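Local coordinates for protein alpha-1,2-mannosyltransferase (Ktr4), putative (Neosartorya fumigata, PDB 7BOP) that is a putative fungal mannosyltransferase of the GT-A clan that holds guanosine-5'-diphosphate together with a manganese ion in one pocket, at residues 77-82 with 193-198; 92-97 with 205-210. All coordinates share one frame; numbering follows the deposited sequence.

Interaction 1: 77-82 with 193-198. With MN (manganese (II) ion), chain G; GDP (guanosine-5'-diphosphate), chain H.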
loop_
_atom_site.group_PDB
_atom_site.type_symbol
_atom_site.label_atom_id
_atom_site.label_comp_id
_atom_site.label_asym_id
_atom_site.label_seq_id
_atom_site.Cartn_x
_atom_site.Cartn_y
_atom_site.Cartn_z
ATOM N N ASN A 77 -14.140 9.851 10.816
ATOM C CA ASN A 77 -14.283 10.313 12.199
ATOM C C ASN A 77 -14.548 9.167 13.172
ATOM O O ASN A 77 -14.005 9.138 14.267
ATOM C CB ASN A 77 -15.411 11.348 12.296
ATOM C CG ASN A 77 -15.041 12.666 11.644
ATOM O OD1 ASN A 77 -14.064 13.303 12.041
ATOM N ND2 ASN A 77 -15.819 13.089 10.647
ATOM N N GLU A 78 -15.329 8.191 12.733
ATOM C CA GLU A 78 -15.727 7.056 13.573
ATOM C C GLU A 78 -14.571 6.075 13.867
ATOM O O GLU A 78 -14.680 5.245 14.777
ATOM C CB GLU A 78 -16.898 6.308 12.920
ATOM C CG GLU A 78 -18.203 7.110 12.851
ATOM C CD GLU A 78 -18.225 8.245 11.811
ATOM O OE1 GLU A 78 -17.354 8.300 10.899
ATOM O OE2 GLU A 78 -19.132 9.106 11.917
ATOM N N GLU A 79 -13.473 6.177 13.106
ATOM C CA GLU A 79 -12.280 5.341 13.310
ATOM C C GLU A 79 -11.218 6.010 14.187
ATOM O O GLU A 79 -10.098 5.509 14.296
ATOM C CB GLU A 79 -11.679 4.952 11.947
ATOM C CG GLU A 79 -12.642 4.151 11.081
ATOM C CD GLU A 79 -12.154 3.949 9.658
ATOM O OE1 GLU A 79 -11.738 4.925 8.994
ATOM O OE2 GLU A 79 -12.233 2.805 9.184
ATOM N N LEU A 80 -11.582 7.107 14.855
ATOM C CA LEU A 80 -10.641 7.895 15.634
ATOM C C LEU A 80 -9.851 7.083 16.652
ATOM O O LEU A 80 -8.624 7.177 16.692
ATOM C CB LEU A 80 -11.374 9.054 16.336
ATOM C CG LEU A 80 -10.552 9.979 17.230
ATOM C CD1 LEU A 80 -9.356 10.556 16.491
ATOM C CD2 LEU A 80 -11.450 11.088 17.763
ATOM N N GLU A 81 -10.530 6.289 17.474
ATOM C CA GLU A 81 -9.818 5.519 18.507
ATOM C C GLU A 81 -8.777 4.558 17.904
ATOM O O GLU A 81 -7.661 4.449 18.411
ATOM C CB GLU A 81 -10.790 4.755 19.419
ATOM C CG GLU A 81 -11.668 5.637 20.306
ATOM C CD GLU A 81 -10.894 6.506 21.290
ATOM O OE1 GLU A 81 -11.472 7.514 21.753
ATOM O OE2 GLU A 81 -9.713 6.204 21.605
ATOM N N ASP A 82 -9.146 3.881 16.825
ATOM C CA ASP A 82 -8.210 2.985 16.131
ATOM C C ASP A 82 -7.071 3.761 15.459
ATOM O O ASP A 82 -5.933 3.287 15.443
ATOM C CB ASP A 82 -8.945 2.122 15.106
ATOM C CG ASP A 82 -9.821 1.049 15.755
ATOM O OD1 ASP A 82 -9.574 0.664 16.908
ATOM O OD2 ASP A 82 -10.751 0.569 15.089
ATOM N N VAL A 193 -0.927 5.441 5.932
ATOM C CA VAL A 193 -1.230 4.804 7.193
ATOM C C VAL A 193 -2.738 4.573 7.278
ATOM O O VAL A 193 -3.525 5.428 6.859
ATOM C CB VAL A 193 -0.800 5.718 8.368
ATOM C CG1 VAL A 193 -1.032 5.034 9.703
ATOM C CG2 VAL A 193 0.659 6.122 8.209
ATOM N N GLU A 194 -3.130 3.423 7.826
ATOM C CA GLU A 194 -4.524 3.121 8.112
ATOM C C GLU A 194 -4.745 2.987 9.607
ATOM O O GLU A 194 -3.827 2.615 10.332
ATOM C CB GLU A 194 -4.939 1.797 7.466
ATOM C CG GLU A 194 -5.093 1.877 5.962
ATOM C CD GLU A 194 -5.942 0.766 5.347
ATOM O OE1 GLU A 194 -5.920 0.769 4.098
ATOM O OE2 GLU A 194 -6.615 -0.078 6.049
ATOM N N PRO A 195 -5.983 3.230 10.070
ATOM C CA PRO A 195 -6.300 2.948 11.469
ATOM C C PRO A 195 -6.255 1.448 11.789
ATOM O O PRO A 195 -6.394 0.625 10.895
ATOM C CB PRO A 195 -7.722 3.493 11.627
ATOM C CG PRO A 195 -8.294 3.475 10.262
ATOM C CD PRO A 195 -7.155 3.727 9.324
ATOM N N LYS A 196 -6.017 1.128 13.059
ATOM C CA LYS A 196 -6.022 -0.226 13.580
ATOM C C LYS A 196 -4.843 -1.079 13.090
ATOM O O LYS A 196 -4.952 -2.299 13.027
ATOM C CB LYS A 196 -7.354 -0.922 13.277
ATOM C CG LYS A 196 -7.758 -1.952 14.326
ATOM C CD LYS A 196 -9.122 -2.542 13.996
ATOM C CE LYS A 196 -9.405 -3.818 14.772
ATOM N NZ LYS A 196 -9.775 -3.546 16.186
ATOM N N VAL A 197 -3.728 -0.447 12.746
ATOM C CA VAL A 197 -2.518 -1.190 12.388
ATOM C C VAL A 197 -1.505 -1.036 13.502
ATOM O O VAL A 197 -1.567 -0.076 14.284
ATOM C CB VAL A 197 -1.919 -0.750 11.031
ATOM C CG1 VAL A 197 -2.966 -0.849 9.939
ATOM C CG2 VAL A 197 -1.325 0.644 11.097
ATOM N N GLN A 198 -0.572 -1.977 13.573
ATOM C CA GLN A 198 0.503 -1.915 14.559
ATOM C C GLN A 198 1.867 -1.773 13.902
ATOM O O GLN A 198 2.118 -2.317 12.823
ATOM C CB GLN A 198 0.510 -3.159 15.445
ATOM C CG GLN A 198 -0.838 -3.556 16.026
ATOM C CD GLN A 198 -0.703 -4.719 16.989
ATOM O OE1 GLN A 198 -0.256 -4.542 18.113
ATOM N NE2 GLN A 198 -1.047 -5.922 16.539
HETATM MN MN MN G . -7.888 -1.429 6.737
HETATM P PB GDP H . -9.637 -2.724 4.368
HETATM O O1B GDP H . -10.513 -3.610 5.206
HETATM O O2B GDP H . -8.328 -2.297 5.054
HETATM O O3B GDP H . -9.447 -3.158 2.928
HETATM O O3A GDP H . -10.571 -1.397 4.252
HETATM P PA GDP H . -10.657 -0.196 5.339
HETATM O O1A GDP H . -12.072 -0.073 5.852
HETATM O O2A GDP H . -9.461 -0.327 6.308
HETATM O "O5'" GDP H . -10.445 1.015 4.301
HETATM C "C5'" GDP H . -9.159 1.303 3.752
HETATM C "C4'" GDP H . -8.720 2.708 4.158
HETATM O "O4'" GDP H . -9.634 3.662 3.609
HETATM C "C3'" GDP H . -8.740 2.966 5.658
HETATM O "O3'" GDP H . -7.709 3.927 5.942
HETATM C "C2'" GDP H . -10.128 3.522 5.932
HETATM O "O2'" GDP H . -10.149 4.383 7.071
HETATM C "C1'" GDP H . -10.417 4.275 4.638
HETATM N N9 GDP H . -11.816 4.321 4.149
HETATM C C8 GDP H . -12.573 3.324 3.610
HETATM N N7 GDP H . -13.782 3.803 3.234
HETATM C C5 GDP H . -13.808 5.120 3.519
HETATM C C6 GDP H . -14.771 6.235 3.385
HETATM O O6 GDP H . -15.889 6.011 2.894
HETATM N N1 GDP H . -14.406 7.468 3.797
HETATM C C2 GDP H . -13.179 7.715 4.324
HETATM N N2 GDP H . -12.846 8.965 4.735
HETATM N N3 GDP H . -12.255 6.735 4.485
HETATM C C4 GDP H . -12.509 5.457 4.105
HETATM O O HOH W 1 -12.356 -1.802 16.009
HETATM O O HOH W 2 -7.940 -0.291 8.815
HETATM O O HOH W 3 -9.399 -2.776 7.909
#
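CG of E79 stands anti to the carbonyl carbon (chi1 -61°), and the extended chain beyond it (chi2 171°) passes obliquely across the side chain of P195, with E79 CD 3.9 Å from P195 CG. Both line the nucleotide pocket of a GT-A fold, in which E194-P195-K196, following strand 189-192, is probably the counterpart of the metal-binding DXD motif. E79, the N-cap of helix 80-98, accepts a hydrogen bond from O2' of guanosine-5'-diphosphate at OE1 (2.6 Å). Its OE2 forms a salt bridge with R76, so a bond at each oxygen restrains the carboxylate's rotation. P195 packs against the ribose hydroxyls, its CD 3.4 Å from O3'. E194 OE2 binds the manganese ion at 2.0 Å, with H343, two phosphate oxygens and two waters completing its shell; one of these waters donates to P195 O over 2.7 Å.

Away from the nucleotide, D82 and K196 run side by side. K196 N gives a weak bond to D82 O (3.2 Å), a carbonyl also used by T86 OG1. Their charged ends stop short of a salt bridge: one water donates to D82 OD2 at 3.0 Å and accepts from K196 NZ at 3.1 Å.

Interaction 2: 92-97 with 205-210; sequences RTWNSK and YDVFRF
W94 drives its indole from helix 80-98 into the start of helix 207-213 and meets four consecutive residues, Y205 to F208, with one ring. The single direct hydrogen bond between the segments runs from W94 NE1 to Y205 O, 2.9 Å long and fairly straight at 159°. The acceptor lies at the ring edge, practically in the indole plane, whereas the N-H comes in somewhat tilted from the plane of the carbonyl. The chi1 of -172° sets CG of W94 opposite its backbone N, and the NE1 edge of the ring then meets Y205 O.

Beside this bond, the six-membered ring lies among apolar neighbours. V207 CG2 approaches W94 CZ2 to 3.8 Å, and F208 CE2 comes within 3.7 Å of W94 CH2. The W94 and F208 side chains cross at about a right angle, their ring planes at 74°. D206 OD1 sits near the same ring edge, 4.1 Å from W94 CZ2, but its main work is capping: it accepts from R209 N (3.2 Å) and, weakly, from F208 N. D206 OD2 meanwhile takes the hydroxyls of Y100 and Y57, so this buried carboxylate is well supplied with donors.

The contrast lies with the partly exposed residues flanking this core. K97 does not touch the second segment; its NZ turns back to T93 O at 3.0 Å, forms a salt bridge with D204 and bonds to V203 O. R209, likewise at the margin, sends NH1 to A65 O. Beneath the packed part, W94 rests on L71 of strand 69-74, while V207 and F208 rest on W191 of strand 189-192. A tryptophan of one helix packed on the aspartate-capped start of another, above neighbouring parallel strands, is part of the layered alpha/beta architecture of a GT-A fold.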
loop_
_atom_site.group_PDB
_atom_site.type_symbol
_atom_site.label_atom_id
_atom_site.label_comp_id
_atom_site.label_asym_id
_atom_site.label_seq_id
_atom_site.Cartn_x
_atom_site.Cartn_y
_atom_site.Cartn_z
ATOM N N ARG A 92 5.948 6.342 18.435
ATOM C CA ARG A 92 6.905 5.708 19.342
ATOM C C ARG A 92 8.064 5.070 18.583
ATOM O O ARG A 92 9.224 5.214 18.981
ATOM C CB ARG A 92 6.225 4.635 20.206
ATOM C CG ARG A 92 7.129 4.047 21.287
ATOM C CD ARG A 92 6.489 2.871 22.015
ATOM N NE ARG A 92 6.275 1.721 21.125
ATOM C CZ ARG A 92 5.112 1.347 20.582
ATOM N NH1 ARG A 92 3.978 2.012 20.818
ATOM N NH2 ARG A 92 5.081 0.276 19.780
ATOM N N THR A 93 7.751 4.358 17.500
ATOM C CA THR A 93 8.784 3.636 16.777
ATOM C C THR A 93 9.619 4.495 15.844
ATOM O O THR A 93 10.756 4.132 15.556
ATOM C CB THR A 93 8.209 2.459 15.969
ATOM O OG1 THR A 93 7.256 2.928 15.014
ATOM C CG2 THR A 93 7.587 1.425 16.909
ATOM N N TRP A 94 9.066 5.608 15.367
ATOM C CA TRP A 94 9.707 6.385 14.303
ATOM C C TRP A 94 9.496 7.906 14.388
ATOM O O TRP A 94 10.466 8.651 14.528
ATOM C CB TRP A 94 9.252 5.876 12.923
ATOM C CG TRP A 94 10.022 6.498 11.811
ATOM C CD1 TRP A 94 11.308 6.261 11.490
ATOM C CD2 TRP A 94 9.561 7.505 10.913
ATOM N NE1 TRP A 94 11.691 7.042 10.424
ATOM C CE2 TRP A 94 10.631 7.814 10.047
ATOM C CE3 TRP A 94 8.340 8.161 10.738
ATOM C CZ2 TRP A 94 10.523 8.762 9.031
ATOM C CZ3 TRP A 94 8.230 9.101 9.720
ATOM C CH2 TRP A 94 9.322 9.396 8.887
ATOM N N ASN A 95 8.255 8.376 14.284
ATOM C CA ASN A 95 8.039 9.801 14.025
ATOM C C ASN A 95 8.310 10.750 15.215
ATOM O O ASN A 95 8.454 11.962 14.995
ATOM C CB ASN A 95 6.658 10.073 13.447
ATOM C CG ASN A 95 6.613 11.366 12.641
ATOM O OD1 ASN A 95 7.487 11.621 11.814
ATOM N ND2 ASN A 95 5.593 12.172 12.859
ATOM N N SER A 96 8.397 10.237 16.444
ATOM C CA SER A 96 8.771 11.108 17.571
ATOM C C SER A 96 10.188 11.645 17.404
ATOM O O SER A 96 10.509 12.686 17.954
ATOM C CB SER A 96 8.630 10.402 18.910
ATOM O OG SER A 96 9.516 9.322 18.990
ATOM N N LYS A 97 11.021 10.942 16.630
ATOM C CA LYS A 97 12.390 11.371 16.360
ATOM C C LYS A 97 12.512 12.252 15.115
ATOM O O LYS A 97 13.357 13.143 15.060
ATOM C CB LYS A 97 13.299 10.147 16.208
ATOM C CG LYS A 97 13.300 9.222 17.416
ATOM C CD LYS A 97 13.937 7.877 17.097
ATOM C CE LYS A 97 13.058 7.023 16.177
ATOM N NZ LYS A 97 13.229 5.575 16.453
ATOM N N TYR A 205 16.381 5.531 11.196
ATOM C CA TYR A 205 16.790 6.348 10.062
ATOM C C TYR A 205 15.564 6.959 9.399
ATOM O O TYR A 205 14.436 6.458 9.545
ATOM C CB TYR A 205 17.628 5.536 9.063
ATOM C CG TYR A 205 16.888 4.365 8.434
ATOM C CD1 TYR A 205 16.800 3.129 9.092
ATOM C CD2 TYR A 205 16.258 4.500 7.197
ATOM C CE1 TYR A 205 16.105 2.052 8.522
ATOM C CE2 TYR A 205 15.561 3.432 6.622
ATOM C CZ TYR A 205 15.485 2.207 7.294
ATOM O OH TYR A 205 14.790 1.155 6.715
ATOM N N ASP A 206 15.793 8.046 8.671
ATOM C CA ASP A 206 14.743 8.752 7.969
ATOM C C ASP A 206 14.369 7.953 6.702
ATOM O O ASP A 206 15.100 7.972 5.711
ATOM C CB ASP A 206 15.223 10.163 7.622
ATOM C CG ASP A 206 14.164 11.008 6.954
ATOM O OD1 ASP A 206 13.205 10.440 6.377
ATOM O OD2 ASP A 206 14.302 12.264 6.985
ATOM N N VAL A 207 13.228 7.270 6.747
ATOM C CA VAL A 207 12.831 6.375 5.646
ATOM C C VAL A 207 12.558 7.152 4.370
ATOM O O VAL A 207 12.782 6.642 3.278
ATOM C CB VAL A 207 11.612 5.481 5.985
ATOM C CG1 VAL A 207 11.894 4.630 7.219
ATOM C CG2 VAL A 207 10.338 6.293 6.155
ATOM N N PHE A 208 12.091 8.390 4.504
ATOM C CA PHE A 208 11.809 9.211 3.332
ATOM C C PHE A 208 13.081 9.590 2.588
ATOM O O PHE A 208 13.144 9.473 1.362
ATOM C CB PHE A 208 11.020 10.469 3.707
ATOM C CG PHE A 208 9.602 10.208 4.115
ATOM C CD1 PHE A 208 8.721 9.535 3.261
ATOM C CD2 PHE A 208 9.113 10.686 5.328
ATOM C CE1 PHE A 208 7.395 9.330 3.622
ATOM C CE2 PHE A 208 7.782 10.481 5.691
ATOM C CZ PHE A 208 6.920 9.807 4.832
ATOM N N ARG A 209 14.105 10.010 3.320
ATOM C CA ARG A 209 15.383 10.347 2.697
ATOM C C ARG A 209 16.168 9.107 2.285
ATOM O O ARG A 209 16.958 9.167 1.352
ATOM C CB ARG A 209 16.198 11.262 3.599
ATOM C CG ARG A 209 15.483 12.588 3.812
ATOM C CD ARG A 209 16.373 13.614 4.485
ATOM N NE ARG A 209 17.454 14.070 3.607
ATOM C CZ ARG A 209 18.378 14.983 3.938
ATOM N NH1 ARG A 209 18.376 15.554 5.143
ATOM N NH2 ARG A 209 19.316 15.318 3.055
ATOM N N PHE A 210 15.924 7.980 2.951
ATOM C CA PHE A 210 16.401 6.688 2.443
ATOM C C PHE A 210 15.885 6.477 1.016
ATOM O O PHE A 210 16.673 6.189 0.115
ATOM C CB PHE A 210 15.996 5.537 3.385
ATOM C CG PHE A 210 16.104 4.178 2.757
ATOM C CD1 PHE A 210 17.332 3.544 2.663
ATOM C CD2 PHE A 210 14.981 3.551 2.232
ATOM C CE1 PHE A 210 17.441 2.286 2.065
ATOM C CE2 PHE A 210 15.079 2.293 1.644
ATOM C CZ PHE A 210 16.312 1.662 1.558
#

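In the fold
The pair illustrates how one helix can take part in both a ligand site and the interior of the same fold. Helix 80-98 serves interaction 1 at its beginning and interaction 2 near its end, with centres 20 Å apart and no direct touch. The partners also follow one another: 193-198 comes straight after strand 189-192, and segment 205-210 spans the start of helix 207-213. Interaction 1 is partly buried; direct contact is limited to packing and a weak backbone bond, while the nucleotide touches both segments and a water links D82 with K196. Interaction 2 is wholly buried and mainly apolar, with aromatic and aliphatic packing about one direct hydrogen bond.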